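Local coordinates for protein glucosidase (Croceicoccus marinus, PDB 5Z3K) that probably hydrolyses O-glycosyl bonds, as a beta-glucosidase of glycoside hydrolase family 39, at residues Gly362-Asp366 / Gly367-Arg371; Asp231-Asp235 / Pro236-Arg240. One frame throughout, in Å; residues are numbered along the deposited sequence.

Interaction 1 (Gly362-Asp366 / Gly367-Arg371); sequences GRTAD and GDTIR
The Asp366 carboxylate is gripped at OD1 by donors on opposite faces. Thr364 OG1 gives its proton from one face, on the syn side, 2.7 Å from Asp366 OD1. Asp368 N comes from the other face, 50° out of the plane, at 2.9 Å from Asp366 OD1, and its bond is nearly straight. With CG between the backbone N and carbonyl carbon (chi1 68°), Asp366 folds back over the turn toward this amide. Its other oxygen, OD2, lies 4.2 Å from Asp368 OD2, and a water donates to both. Asp368 also has a salt bridge to Arg482. The other flat group is the Arg371 guanidinium. Thr364 CG2 sits over one of its faces, 4.2 Å from Arg371 NH1, while Arg371 NE forms a salt bridge with Glu479. The segment is the tip of a beta hairpin formed by strands 357-363 and 369-376. A type I turn from Thr364 to Gly367 begins the reversal, and Gly367 and Asp368 complete it; the positive phi of Gly367 favours glycine. Gly362 and Arg371 form a hydrogen-bonded antiparallel pair. Beyond it, Thr364 N bonds Thr369 O at 3.0 Å. Thr364 OG1 also accepts a weak bond from Thr369 N. A valine in place of Thr364 would probably leave Asp366 OD1 without its donor on one face and set the carboxylate freer to turn. Arg363 CB rests 3.6 Å from Ile370 CD1.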
ATOM      1  N   GLY A 362     -14.438  -2.429 -13.523  1.00 12.55           N
ATOM      2  CA  GLY A 362     -14.552  -0.981 -13.556  1.00 14.99           C
ATOM      3  C   GLY A 362     -14.355  -0.462 -14.963  1.00 13.79           C
ATOM      4  O   GLY A 362     -13.922  -1.185 -15.864  1.00 13.79           O
ATOM      5  N   ARG A 363     -14.702   0.807 -15.164  1.00 13.96           N
ATOM      6  CA  ARG A 363     -14.491   1.422 -16.474  1.00 15.96           C
ATOM      7  C   ARG A 363     -13.867   2.802 -16.313  1.00 16.85           C
ATOM      8  O   ARG A 363     -14.031   3.462 -15.284  1.00 15.17           O
ATOM      9  CB  ARG A 363     -15.794   1.511 -17.288  1.00 16.56           C
ATOM     10  CG  ARG A 363     -16.874   2.368 -16.693  1.00 18.98           C
ATOM     11  CD  ARG A 363     -18.071   2.446 -17.633  1.00 24.18           C
ATOM     12  NE  ARG A 363     -18.986   3.503 -17.217  1.00 29.04           N
ATOM     13  CZ  ARG A 363     -20.255   3.593 -17.591  1.00 27.58           C
ATOM     14  NH1 ARG A 363     -20.780   2.672 -18.390  1.00 22.64           N
ATOM     15  NH2 ARG A 363     -20.998   4.606 -17.157  1.00 25.78           N
ATOM     16  N   THR A 364     -13.114   3.227 -17.331  1.00 16.60           N
ATOM     17  CA  THR A 364     -12.420   4.507 -17.271  1.00 17.88           C
ATOM     18  C   THR A 364     -13.390   5.676 -17.425  1.00 18.57           C
ATOM     19  O   THR A 364     -14.517   5.531 -17.910  1.00 20.50           O
ATOM     20  CB  THR A 364     -11.362   4.601 -18.372  1.00 21.09           C
ATOM     21  OG1 THR A 364     -11.986   4.296 -19.623  1.00 17.22           O
ATOM     22  CG2 THR A 364     -10.231   3.624 -18.120  1.00 18.04           C
ATOM     23  N   ALA A 365     -12.910   6.871 -17.050  1.00 22.90           N
ATOM     24  CA  ALA A 365     -13.782   8.045 -17.047  1.00 26.45           C
ATOM     25  C   ALA A 365     -14.340   8.337 -18.438  1.00 29.29           C
ATOM     26  O   ALA A 365     -15.509   8.718 -18.574  1.00 28.75           O
ATOM     27  CB  ALA A 365     -13.033   9.260 -16.500  1.00 26.67           C
ATOM     28  N   ASP A 366     -13.536   8.136 -19.485  1.00 29.86           N
ATOM     29  CA  ASP A 366     -14.009   8.395 -20.842  1.00 27.88           C
ATOM     30  C   ASP A 366     -14.951   7.317 -21.366  1.00 28.16           C
ATOM     31  O   ASP A 366     -15.454   7.454 -22.488  1.00 28.47           O
ATOM     32  CB  ASP A 366     -12.818   8.586 -21.797  1.00 29.85           C
ATOM     33  CG  ASP A 366     -12.001   7.313 -22.019  1.00 29.46           C
ATOM     34  OD1 ASP A 366     -12.375   6.229 -21.531  1.00 26.21           O
ATOM     35  OD2 ASP A 366     -10.965   7.400 -22.706  1.00 32.21           O
ATOM     36  N   GLY A 367     -15.199   6.257 -20.594  1.00 22.38           N
ATOM     37  CA  GLY A 367     -16.135   5.219 -20.967  1.00 21.64           C
ATOM     38  C   GLY A 367     -15.662   4.249 -22.031  1.00 20.28           C
ATOM     39  O   GLY A 367     -16.420   3.346 -22.394  1.00 22.23           O
ATOM     40  N   ASP A 368     -14.435   4.378 -22.524  1.00 19.82           N
ATOM     41  CA  ASP A 368     -13.975   3.577 -23.658  1.00 22.26           C
ATOM     42  C   ASP A 368     -13.210   2.319 -23.254  1.00 20.38           C
ATOM     43  O   ASP A 368     -12.817   1.542 -24.131  1.00 19.04           O
ATOM     44  CB  ASP A 368     -13.079   4.427 -24.572  1.00 27.31           C
ATOM     45  CG  ASP A 368     -13.876   5.305 -25.524  1.00 31.70           C
ATOM     46  OD1 ASP A 368     -15.075   5.011 -25.745  1.00 29.37           O
ATOM     47  OD2 ASP A 368     -13.297   6.283 -26.046  1.00 34.22           O
ATOM     48  N   THR A 369     -12.978   2.097 -21.964  1.00 17.86           N
ATOM     49  CA  THR A 369     -12.183   0.960 -21.511  1.00 16.89           C
ATOM     50  C   THR A 369     -12.874   0.317 -20.316  1.00 15.38           C
ATOM     51  O   THR A 369     -13.111   0.992 -19.312  1.00 19.54           O
ATOM     52  CB  THR A 369     -10.762   1.394 -21.126  1.00 20.09           C
ATOM     53  OG1 THR A 369     -10.099   1.974 -22.260  1.00 16.88           O
ATOM     54  CG2 THR A 369      -9.959   0.205 -20.616  1.00 18.86           C
ATOM     55  N   ILE A 370     -13.190  -0.976 -20.426  1.00 13.48           N
ATOM     56  CA  ILE A 370     -13.679  -1.790 -19.306  1.00 13.98           C
ATOM     57  C   ILE A 370     -12.544  -2.695 -18.841  1.00 17.88           C
ATOM     58  O   ILE A 370     -11.880  -3.327 -19.672  1.00 15.79           O
ATOM     59  CB  ILE A 370     -14.886  -2.651 -19.728  1.00 15.95           C
ATOM     60  CG1 ILE A 370     -15.882  -1.868 -20.606  1.00 19.90           C
ATOM     61  CG2 ILE A 370     -15.502  -3.368 -18.520  1.00 16.08           C
ATOM     62  CD1 ILE A 370     -16.570  -0.745 -19.924  1.00 17.01           C
ATOM     63  N   ARG A 371     -12.336  -2.798 -17.520  1.00 13.35           N
ATOM     64  CA  ARG A 371     -11.322  -3.694 -16.959  1.00 13.38           C
ATOM     65  C   ARG A 371     -11.966  -4.667 -15.982  1.00 13.32           C
ATOM     66  O   ARG A 371     -12.670  -4.244 -15.060  1.00 13.39           O
ATOM     67  CB  ARG A 371     -10.216  -2.916 -16.250  1.00 12.03           C
ATOM     68  CG  ARG A 371      -9.372  -2.111 -17.213  1.00 11.18           C
ATOM     69  CD  ARG A 371      -8.163  -1.436 -16.556  1.00 11.74           C
ATOM     70  NE  ARG A 371      -7.395  -0.793 -17.616  1.00 18.07           N
ATOM     71  CZ  ARG A 371      -6.963   0.462 -17.597  1.00 16.10           C
ATOM     72  NH1 ARG A 371      -7.186   1.246 -16.544  1.00 14.70           N
ATOM     73  NH2 ARG A 371      -6.288   0.925 -18.642  1.00 16.43           N
TER
HETATM   74  O   HOH W   1     -10.138   4.618 -22.272  1.00 30.69           O
HETATM   75  O   HOH W   2     -10.827   7.245 -25.320  1.00 33.47           O

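Interaction 2 (Asp231-Asp235 / Pro236-Arg240); sequences DNSRD and PMDFR
Ser233 and Asp238 meet through a short bond in which Ser233 OG donates to Asp238 OD2 at 2.6 Å. The hydroxyl comes from above the carboxylate plane, 46° out of it. The same OG accepts from Asp235 N at 2.9 Å, which makes an ST turn. With OG between its own backbone N and carbonyl carbon (chi1 82°), Ser233 can reach both Asp235 N and Asp238 OD2. Asp238 OD2 has a second donor in Trp228 NE1, on the barrel strand 223-229. Next to this, Asp235 OD1 accepts from Met237 N at 3.0 Å, a capping bond just ahead of helix 238-252. CG of Asp235 is anti to the backbone N (chi1 -173°), which carries the carboxylate forward alongside the selenomethionine Met237. A type I turn is closed by Asp238 N, 3.1 Å from Asp235 O. Pro236 packs against Phe283 and Ala286 of helix 277-291 and against Tyr377. This is a loop after a strand of the TIM barrel, entering the helix that follows.

The other two oxygens, Asp235 OD2 and Asp238 OD1, share a water instead of a direct bond. It donates to Asp238 OD1 at 2.7 Å, but only weakly to Asp235 OD2, whose firm partner is Arg413, in a salt bridge. Two carboxylates thus gather at a helix start, where Arg413, the water and the N-H groups there would probably offset their mutual repulsion.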
ATOM      1  N   ASP A 231       1.506 -13.399   7.108  1.00 14.89           N
ATOM      2  CA  ASP A 231       2.455 -14.494   7.319  1.00 17.19           C
ATOM      3  C   ASP A 231       1.796 -15.702   7.962  1.00 17.97           C
ATOM      4  O   ASP A 231       2.060 -16.841   7.569  1.00 21.51           O
ATOM      5  CB  ASP A 231       3.624 -14.043   8.194  1.00 16.63           C
ATOM      6  CG  ASP A 231       4.497 -13.038   7.512  1.00 18.21           C
ATOM      7  OD1 ASP A 231       4.139 -11.852   7.569  1.00 20.89           O
ATOM      8  OD2 ASP A 231       5.531 -13.426   6.929  1.00 18.76           O
ATOM      9  N   ASN A 232       0.967 -15.481   8.973  1.00 18.01           N
ATOM     10  CA  ASN A 232       0.433 -16.581   9.761  1.00 16.41           C
ATOM     11  C   ASN A 232      -0.987 -16.968   9.360  1.00 19.03           C
ATOM     12  O   ASN A 232      -1.615 -17.779  10.051  1.00 19.85           O
ATOM     13  CB  ASN A 232       0.495 -16.230  11.250  1.00 16.93           C
ATOM     14  CG  ASN A 232       0.248 -17.434  12.143  1.00 20.42           C
ATOM     15  OD1 ASN A 232      -0.641 -17.412  12.993  1.00 22.16           O
ATOM     16  ND2 ASN A 232       1.007 -18.504  11.922  1.00 24.04           N
ATOM     17  N   SER A 233      -1.502 -16.421   8.256  1.00 17.78           N
ATOM     18  CA  SER A 233      -2.844 -16.767   7.781  1.00 16.22           C
ATOM     19  C   SER A 233      -2.851 -17.113   6.295  1.00 18.36           C
ATOM     20  O   SER A 233      -3.653 -17.940   5.835  1.00 16.67           O
ATOM     21  CB  SER A 233      -3.821 -15.609   8.041  1.00 17.01           C
ATOM     22  OG  SER A 233      -3.722 -14.616   7.023  1.00 17.57           O
ATOM     23  N   ARG A 234      -1.951 -16.481   5.539  1.00 18.77           N
ATOM     24  CA  ARG A 234      -1.990 -16.477   4.072  1.00 17.21           C
ATOM     25  C   ARG A 234      -3.396 -16.196   3.545  1.00 13.23           C
ATOM     26  O   ARG A 234      -3.772 -16.711   2.492  1.00 14.16           O
ATOM     27  CB  ARG A 234      -1.467 -17.790   3.472  1.00 15.51           C
ATOM     28  CG  ARG A 234      -0.114 -18.251   3.973  1.00 25.35           C
ATOM     29  CD  ARG A 234       0.921 -17.166   3.943  1.00 22.29           C
ATOM     30  NE  ARG A 234       2.082 -17.594   3.177  1.00 26.62           N
ATOM     31  CZ  ARG A 234       3.299 -17.751   3.680  1.00 24.80           C
ATOM     32  NH1 ARG A 234       3.535 -17.502   4.957  1.00 28.03           N
ATOM     33  NH2 ARG A 234       4.283 -18.139   2.892  1.00 28.11           N
ATOM     34  N   ASP A 235      -4.177 -15.387   4.268  1.00 13.22           N
ATOM     35  CA  ASP A 235      -5.586 -15.156   3.941  1.00 12.85           C
ATOM     36  C   ASP A 235      -5.743 -13.730   3.427  1.00 12.62           C
ATOM     37  O   ASP A 235      -5.559 -12.777   4.205  1.00 12.37           O
ATOM     38  CB  ASP A 235      -6.470 -15.388   5.178  1.00 14.45           C
ATOM     39  CG  ASP A 235      -7.970 -15.340   4.871  1.00 14.31           C
ATOM     40  OD1 ASP A 235      -8.342 -14.942   3.746  1.00 15.54           O
ATOM     41  OD2 ASP A 235      -8.783 -15.724   5.766  1.00 15.38           O
ATOM     42  N   PRO A 236      -6.077 -13.525   2.145  1.00 13.49           N
ATOM     43  CA  PRO A 236      -6.177 -12.147   1.623  1.00 14.60           C
ATOM     44  C   PRO A 236      -7.321 -11.357   2.229  1.00 13.58           C
ATOM     45  O   PRO A 236      -7.370 -10.131   2.049  1.00 14.05           O
ATOM     46  CB  PRO A 236      -6.367 -12.353   0.108  1.00 12.11           C
ATOM     47  CG  PRO A 236      -6.985 -13.723  -0.005  1.00 15.34           C
ATOM     48  CD  PRO A 236      -6.354 -14.535   1.109  1.00 12.96           C
HETATM   49  N   MSE A 237      -8.235 -12.014   2.942  1.00 13.58           N
HETATM   50  CA  MSE A 237      -9.318 -11.331   3.632  1.00 13.21           C
HETATM   51  C   MSE A 237      -8.828 -10.523   4.846  1.00 13.81           C
HETATM   52  O   MSE A 237      -9.521  -9.609   5.284  1.00 13.25           O
HETATM   53  CB  MSE A 237     -10.389 -12.351   4.061  1.00 13.08           C
HETATM   54  CG  MSE A 237     -11.707 -11.744   4.576  1.00 14.22           C
HETATM   55 SE   MSE A 237     -12.613 -10.552   3.287  1.00 24.74          SE
HETATM   56  CE  MSE A 237     -13.212 -11.877   1.969  1.00 17.85           C
ATOM     57  N   ASP A 238      -7.628 -10.833   5.357  1.00 14.89           N
ATOM     58  CA  ASP A 238      -7.187 -10.272   6.640  1.00 14.54           C
ATOM     59  C   ASP A 238      -7.289  -8.751   6.683  1.00 14.67           C
ATOM     60  O   ASP A 238      -7.656  -8.171   7.713  1.00 12.88           O
ATOM     61  CB  ASP A 238      -5.739 -10.664   6.932  1.00 15.62           C
ATOM     62  CG  ASP A 238      -5.610 -12.016   7.573  1.00 15.22           C
ATOM     63  OD1 ASP A 238      -6.616 -12.771   7.609  1.00 15.63           O
ATOM     64  OD2 ASP A 238      -4.472 -12.334   7.997  1.00 16.92           O
ATOM     65  N   PHE A 239      -6.940  -8.082   5.586  1.00 13.11           N
ATOM     66  CA  PHE A 239      -6.854  -6.626   5.646  1.00 14.72           C
ATOM     67  C   PHE A 239      -8.217  -5.996   5.886  1.00 16.06           C
ATOM     68  O   PHE A 239      -8.330  -5.021   6.641  1.00 16.09           O
ATOM     69  CB  PHE A 239      -6.170  -6.132   4.380  1.00 11.92           C
ATOM     70  CG  PHE A 239      -4.910  -6.876   4.126  1.00 11.53           C
ATOM     71  CD1 PHE A 239      -3.790  -6.646   4.919  1.00 12.72           C
ATOM     72  CD2 PHE A 239      -4.866  -7.875   3.179  1.00 11.61           C
ATOM     73  CE1 PHE A 239      -2.636  -7.371   4.733  1.00 12.03           C
ATOM     74  CE2 PHE A 239      -3.718  -8.609   2.985  1.00 12.44           C
ATOM     75  CZ  PHE A 239      -2.604  -8.365   3.755  1.00 14.03           C
ATOM     76  N   ARG A 240      -9.270  -6.570   5.306  1.00 12.88           N
ATOM     77  CA  ARG A 240     -10.622  -6.104   5.612  1.00 16.97           C
ATOM     78  C   ARG A 240     -10.968  -6.380   7.067  1.00 15.08           C
ATOM     79  O   ARG A 240     -11.493  -5.505   7.771  1.00 16.32           O
ATOM     80  CB  ARG A 240     -11.648  -6.780   4.699  1.00 11.16           C
ATOM     81  CG  ARG A 240     -13.076  -6.385   5.049  1.00 13.43           C
ATOM     82  CD  ARG A 240     -14.096  -7.291   4.377  1.00 16.97           C
ATOM     83  NE  ARG A 240     -14.048  -7.188   2.919  1.00 13.79           N
ATOM     84  CZ  ARG A 240     -14.824  -7.910   2.108  1.00 18.37           C
ATOM     85  NH1 ARG A 240     -15.697  -8.776   2.626  1.00 15.46           N
ATOM     86  NH2 ARG A 240     -14.732  -7.771   0.794  1.00 14.77           N
TER
HETATM   87  O   HOH W   3      -9.290 -13.028   7.394  1.00 20.32           O

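Following the chain from the N terminus, interaction 2 comes first. It closes the short loop between barrel strand 223-229 and helix 238-252. The chain then finishes the barrel with strands 259-266 and 298-301 and passes helix 329-341 into the mixed beta sheet. There interaction 1 closes the hairpin of strands 357-363 and 369-376 at the surface, where the two neighbouring strands, both inside the sheet, turn back. The two are in series: neither nests in nor crosses the other. The centres of interactions 1 and 2 are about 30 Å apart, and the nearest atoms of interactions 1 and 2 about 15 Å apart. Strand 369-376, which starts in interaction 1, leads to Tyr377. That residue hydrogen-bonds Arg234 O, linking the sheet to the barrel loop.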